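PDB 6NAL: thiol-activated cytolysin from Desulfobulbus propionicus, which probably acts as a pore-forming toxin of the cholesterol-dependent cytolysin family, whose members assemble on membranes and insert beta-barrel pores. Local coordinates for residues S54-A66 with L159-K171. Numbering follows the deposited sequence.
Sequences SYEADFDIAVPSA and LMLKFGCDISYLK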
loop_
_atom_site.group_PDB
_atom_site.type_symbol
_atom_site.label_atom_id
_atom_site.label_comp_id
_atom_site.label_asym_id
_atom_site.label_seq_id
_atom_site.Cartn_x
_atom_site.Cartn_y
_atom_site.Cartn_z
ATOM N N SER A 54 -2.115 -6.506 15.599
ATOM C CA SER A 54 -2.434 -6.504 17.009
ATOM C C SER A 54 -2.397 -5.067 17.530
ATOM O O SER A 54 -1.719 -4.192 16.998
ATOM C CB SER A 54 -1.503 -7.423 17.772
ATOM O OG SER A 54 -0.301 -6.809 18.122
ATOM N N TYR A 55 -3.233 -4.805 18.503
ATOM C CA TYR A 55 -3.349 -3.492 19.091
ATOM C C TYR A 55 -2.981 -3.668 20.549
ATOM O O TYR A 55 -3.460 -4.602 21.190
ATOM C CB TYR A 55 -4.751 -2.926 18.943
ATOM C CG TYR A 55 -4.862 -1.545 19.548
ATOM C CD1 TYR A 55 -4.343 -0.431 18.899
ATOM C CD2 TYR A 55 -5.472 -1.362 20.769
ATOM C CE1 TYR A 55 -4.417 0.833 19.450
ATOM C CE2 TYR A 55 -5.564 -0.062 21.367
ATOM C CZ TYR A 55 -5.034 1.010 20.698
ATOM O OH TYR A 55 -5.099 2.266 21.207
ATOM N N GLU A 56 -2.164 -2.763 21.063
ATOM C CA GLU A 56 -1.613 -2.802 22.400
ATOM C C GLU A 56 -1.971 -1.482 23.047
ATOM O O GLU A 56 -1.674 -0.432 22.458
ATOM C CB GLU A 56 -0.115 -2.914 22.316
ATOM C CG GLU A 56 0.612 -3.486 23.456
ATOM C CD GLU A 56 1.730 -4.434 22.992
ATOM O OE1 GLU A 56 2.652 -4.654 23.812
ATOM O OE2 GLU A 56 1.678 -4.994 21.850
ATOM N N ALA A 57 -2.520 -1.537 24.269
ATOM C CA ALA A 57 -2.839 -0.330 25.025
ATOM C C ALA A 57 -3.132 -0.637 26.492
ATOM O O ALA A 57 -3.487 -1.759 26.856
ATOM C CB ALA A 57 -4.040 0.396 24.416
ATOM N N ASP A 58 -2.982 0.378 27.329
ATOM C CA ASP A 58 -3.425 0.264 28.723
ATOM C C ASP A 58 -4.924 0.002 28.793
ATOM O O ASP A 58 -5.712 0.714 28.179
ATOM C CB ASP A 58 -3.079 1.542 29.465
ATOM C CG ASP A 58 -1.593 1.716 29.648
ATOM O OD1 ASP A 58 -0.823 0.701 29.574
ATOM O OD2 ASP A 58 -1.200 2.889 29.853
ATOM N N PHE A 59 -5.323 -1.046 29.513
ATOM C CA PHE A 59 -6.732 -1.423 29.598
ATOM C C PHE A 59 -7.388 -0.617 30.713
ATOM O O PHE A 59 -7.017 -0.747 31.897
ATOM C CB PHE A 59 -6.888 -2.922 29.841
ATOM C CG PHE A 59 -8.312 -3.423 29.778
ATOM C CD1 PHE A 59 -9.207 -2.955 28.825
ATOM C CD2 PHE A 59 -8.751 -4.389 30.682
ATOM C CE1 PHE A 59 -10.536 -3.433 28.776
ATOM C CE2 PHE A 59 -10.061 -4.881 30.643
ATOM C CZ PHE A 59 -10.954 -4.410 29.682
ATOM N N ASP A 60 -8.361 0.199 30.321
ATOM C CA ASP A 60 -9.212 0.953 31.244
ATOM C C ASP A 60 -10.361 0.088 31.757
ATOM O O ASP A 60 -11.077 -0.550 30.968
ATOM C CB ASP A 60 -9.815 2.173 30.541
ATOM C CG ASP A 60 -9.226 3.472 31.005
ATOM O OD1 ASP A 60 -8.414 3.442 31.959
ATOM O OD2 ASP A 60 -9.584 4.526 30.405
ATOM N N ILE A 61 -10.557 0.070 33.071
ATOM C CA ILE A 61 -11.551 -0.813 33.679
ATOM C C ILE A 61 -12.828 -0.013 33.895
ATOM O O ILE A 61 -12.851 0.908 34.712
ATOM C CB ILE A 61 -11.059 -1.408 34.999
ATOM C CG1 ILE A 61 -9.623 -1.924 34.909
ATOM C CG2 ILE A 61 -12.018 -2.466 35.442
ATOM C CD1 ILE A 61 -9.447 -3.072 34.037
ATOM N N ALA A 62 -13.880 -0.344 33.151
ATOM C CA ALA A 62 -15.191 0.248 33.359
ATOM C C ALA A 62 -15.833 -0.265 34.641
ATOM O O ALA A 62 -15.641 -1.408 35.057
ATOM C CB ALA A 62 -16.126 -0.060 32.198
ATOM N N VAL A 63 -16.606 0.607 35.273
ATOM C CA VAL A 63 -17.506 0.178 36.335
ATOM C C VAL A 63 -18.675 -0.574 35.721
ATOM O O VAL A 63 -19.499 0.031 35.042
ATOM C CB VAL A 63 -18.052 1.372 37.127
ATOM C CG1 VAL A 63 -19.170 0.910 38.061
ATOM C CG2 VAL A 63 -17.000 2.065 37.954
ATOM N N PRO A 64 -18.838 -1.857 35.963
ATOM C CA PRO A 64 -19.993 -2.541 35.377
ATOM C C PRO A 64 -21.303 -2.078 35.996
ATOM O O PRO A 64 -21.392 -1.794 37.193
ATOM C CB PRO A 64 -19.728 -4.028 35.659
ATOM C CG PRO A 64 -18.292 -4.111 36.090
ATOM C CD PRO A 64 -17.954 -2.758 36.710
ATOM N N SER A 65 -22.323 -2.005 35.147
ATOM C CA SER A 65 -23.676 -1.650 35.567
ATOM C C SER A 65 -24.158 -2.475 36.760
ATOM O O SER A 65 -24.896 -1.982 37.619
ATOM C CB SER A 65 -24.625 -1.880 34.393
ATOM O OG SER A 65 -24.734 -3.294 34.151
ATOM N N ALA A 66 -23.792 -3.740 36.810
ATOM C CA ALA A 66 -24.364 -4.647 37.794
ATOM C C ALA A 66 -23.484 -4.790 39.011
ATOM O O ALA A 66 -23.867 -5.483 39.952
ATOM C CB ALA A 66 -24.610 -6.036 37.185
ATOM N N LEU A 159 -12.922 -3.782 20.933
ATOM C CA LEU A 159 -13.804 -2.794 21.530
ATOM C C LEU A 159 -13.395 -2.513 22.956
ATOM O O LEU A 159 -13.149 -1.363 23.322
ATOM C CB LEU A 159 -15.258 -3.279 21.496
ATOM C CG LEU A 159 -16.316 -2.174 21.486
ATOM C CD1 LEU A 159 -17.620 -2.511 20.825
ATOM C CD2 LEU A 159 -16.628 -1.790 22.937
HETATM N N MSE A 160 -13.290 -3.544 23.771
HETATM C CA MSE A 160 -13.012 -3.328 25.183
HETATM C C MSE A 160 -11.695 -2.628 25.328
HETATM O O MSE A 160 -11.556 -1.725 26.103
HETATM C CB MSE A 160 -12.997 -4.622 25.958
HETATM C CG MSE A 160 -14.392 -5.090 26.390
HETATM SE SE MSE A 160 -14.342 -7.032 26.736
HETATM C CE MSE A 160 -12.912 -7.079 28.026
ATOM N N LEU A 161 -10.714 -3.016 24.529
ATOM C CA LEU A 161 -9.374 -2.473 24.733
ATOM C C LEU A 161 -9.218 -1.025 24.259
ATOM O O LEU A 161 -8.388 -0.286 24.783
ATOM C CB LEU A 161 -8.370 -3.354 24.008
ATOM C CG LEU A 161 -6.933 -3.080 24.370
ATOM C CD1 LEU A 161 -6.707 -3.216 25.876
ATOM C CD2 LEU A 161 -6.015 -4.056 23.590
ATOM N N LYS A 162 -9.926 -0.626 23.220
ATOM C CA LYS A 162 -9.756 0.706 22.687
ATOM C C LYS A 162 -10.618 1.709 23.431
ATOM O O LYS A 162 -10.188 2.833 23.654
ATOM C CB LYS A 162 -10.096 0.694 21.207
ATOM C CG LYS A 162 -8.982 0.099 20.366
ATOM C CD LYS A 162 -9.192 0.413 18.878
ATOM C CE LYS A 162 -7.929 0.199 18.049
ATOM N NZ LYS A 162 -8.249 0.421 16.622
ATOM N N PHE A 163 -11.778 1.279 23.906
ATOM C CA PHE A 163 -12.777 2.130 24.521
ATOM C C PHE A 163 -12.951 1.954 26.025
ATOM O O PHE A 163 -13.733 2.694 26.618
ATOM C CB PHE A 163 -14.117 1.858 23.835
ATOM C CG PHE A 163 -14.103 2.205 22.386
ATOM C CD1 PHE A 163 -13.759 1.261 21.433
ATOM C CD2 PHE A 163 -14.401 3.499 21.974
ATOM C CE1 PHE A 163 -13.725 1.588 20.091
ATOM C CE2 PHE A 163 -14.378 3.841 20.621
ATOM C CZ PHE A 163 -14.025 2.887 19.676
ATOM N N GLY A 164 -12.293 0.990 26.654
ATOM C CA GLY A 164 -12.386 0.852 28.107
ATOM C C GLY A 164 -13.795 0.802 28.661
ATOM O O GLY A 164 -14.055 1.332 29.751
ATOM N N CYS A 165 -14.705 0.139 27.965
ATOM C CA CYS A 165 -16.102 0.187 28.359
ATOM C C CYS A 165 -16.578 -1.171 28.873
ATOM O O CYS A 165 -15.860 -2.182 28.826
ATOM C CB CYS A 165 -16.960 0.652 27.178
ATOM S SG CYS A 165 -16.918 -0.513 25.792
ATOM N N ASP A 166 -17.821 -1.162 29.368
ATOM C CA ASP A 166 -18.463 -2.336 29.950
ATOM C C ASP A 166 -19.183 -3.051 28.815
ATOM O O ASP A 166 -20.293 -2.678 28.453
ATOM C CB ASP A 166 -19.427 -1.934 31.067
ATOM C CG ASP A 166 -20.298 -3.107 31.557
ATOM O OD1 ASP A 166 -21.425 -2.785 32.003
ATOM O OD2 ASP A 166 -19.863 -4.311 31.511
ATOM N N ILE A 167 -18.555 -4.072 28.237
ATOM C CA ILE A 167 -19.143 -4.715 27.069
ATOM C C ILE A 167 -20.562 -5.165 27.363
ATOM O O ILE A 167 -21.462 -5.052 26.518
ATOM C CB ILE A 167 -18.275 -5.905 26.624
ATOM C CG1 ILE A 167 -18.597 -6.218 25.156
ATOM C CG2 ILE A 167 -18.535 -7.136 27.528
ATOM C CD1 ILE A 167 -17.884 -5.334 24.146
ATOM N N SER A 168 -20.774 -5.712 28.557
ATOM C CA SER A 168 -22.075 -6.241 28.915
ATOM C C SER A 168 -23.159 -5.186 28.734
ATOM O O SER A 168 -24.177 -5.442 28.089
ATOM C CB SER A 168 -22.033 -6.743 30.353
ATOM O OG SER A 168 -23.319 -6.672 30.946
ATOM N N TYR A 169 -22.950 -3.987 29.297
ATOM C CA TYR A 169 -23.894 -2.879 29.118
ATOM C C TYR A 169 -24.074 -2.536 27.639
ATOM O O TYR A 169 -25.199 -2.415 27.130
ATOM C CB TYR A 169 -23.388 -1.655 29.892
ATOM C CG TYR A 169 -24.277 -0.415 29.842
ATOM C CD1 TYR A 169 -25.398 -0.311 30.657
ATOM C CD2 TYR A 169 -23.970 0.666 28.999
ATOM C CE1 TYR A 169 -26.199 0.811 30.632
ATOM C CE2 TYR A 169 -24.773 1.797 28.966
ATOM C CZ TYR A 169 -25.884 1.864 29.781
ATOM O OH TYR A 169 -26.691 2.972 29.756
ATOM N N LEU A 170 -22.963 -2.394 26.930
ATOM C CA LEU A 170 -23.023 -1.924 25.559
ATOM C C LEU A 170 -23.626 -2.971 24.646
ATOM O O LEU A 170 -24.171 -2.623 23.598
ATOM C CB LEU A 170 -21.631 -1.559 25.077
ATOM C CG LEU A 170 -21.536 -0.587 23.915
ATOM C CD1 LEU A 170 -21.866 0.783 24.413
ATOM C CD2 LEU A 170 -20.131 -0.670 23.351
ATOM N N LYS A 171 -23.515 -4.256 25.008
ATOM C CA LYS A 171 -24.160 -5.300 24.216
ATOM C C LYS A 171 -25.671 -5.223 24.361
ATOM O O LYS A 171 -26.403 -5.365 23.361
ATOM C CB LYS A 171 -23.600 -6.683 24.601
ATOM C CG LYS A 171 -22.299 -6.976 23.764
ATOM C CD LYS A 171 -22.048 -8.487 23.621
ATOM C CE LYS A 171 -21.926 -9.162 24.977
ATOM N NZ LYS A 171 -21.853 -10.654 24.871
HETATM O O HOH W 1 -13.348 -2.291 31.066
HETATM O O HOH W 2 -22.513 -5.247 34.219
#
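Strand 54-59 crosses helix 159-163 at 74°, the two axes approaching to 7.7 Å, and F59 lies level with L161 before the turn at G164 and C165. Upstream in the strand, at Y55, K162 reaches over one face of the ring: its CE stands 3.7 Å from the ring centroid, directly above it, a CH-pi contact, while NZ adds a cation-pi component from 4.9 Å. Extended beyond CG, the chain lays CG near Y55 CE2, with NZ still above the face, where it forms a salt bridge with E158. L161 divides its methyls, CD2 meeting the edge of Y55 and CD1 lying 3.9 Å from F59 CD1. With CG anti to the backbone N (chi1 -173°), F59 directs its ring edge at the helix, where CE1 lies 3.3 Å from M160 O in the ring plane; that carbonyl also accepts from G164 N. Beyond the helix, G164 has positive phi, and its CA sits 3.4 Å from D60 O. One water bridges the backbones, donating to D60 O, accepting from A62 N and donating a weak bond to C165 O. D166 caps the second helix: OD1 accepts weakly from Y169 N and, at 3.4 Å but nearly straight (171°), weakly from S65 N, so one carboxylate oxygen joins helix start and loop. Strand 54-59 pairs with strand 349-372, and residues 61 and 63 with strand 332-340 of another sheet. Helices 156-163 and 167-174, joined by the G164-D166 turn, thus pack against a segment linking two sheets of the elongated cytolysin fold.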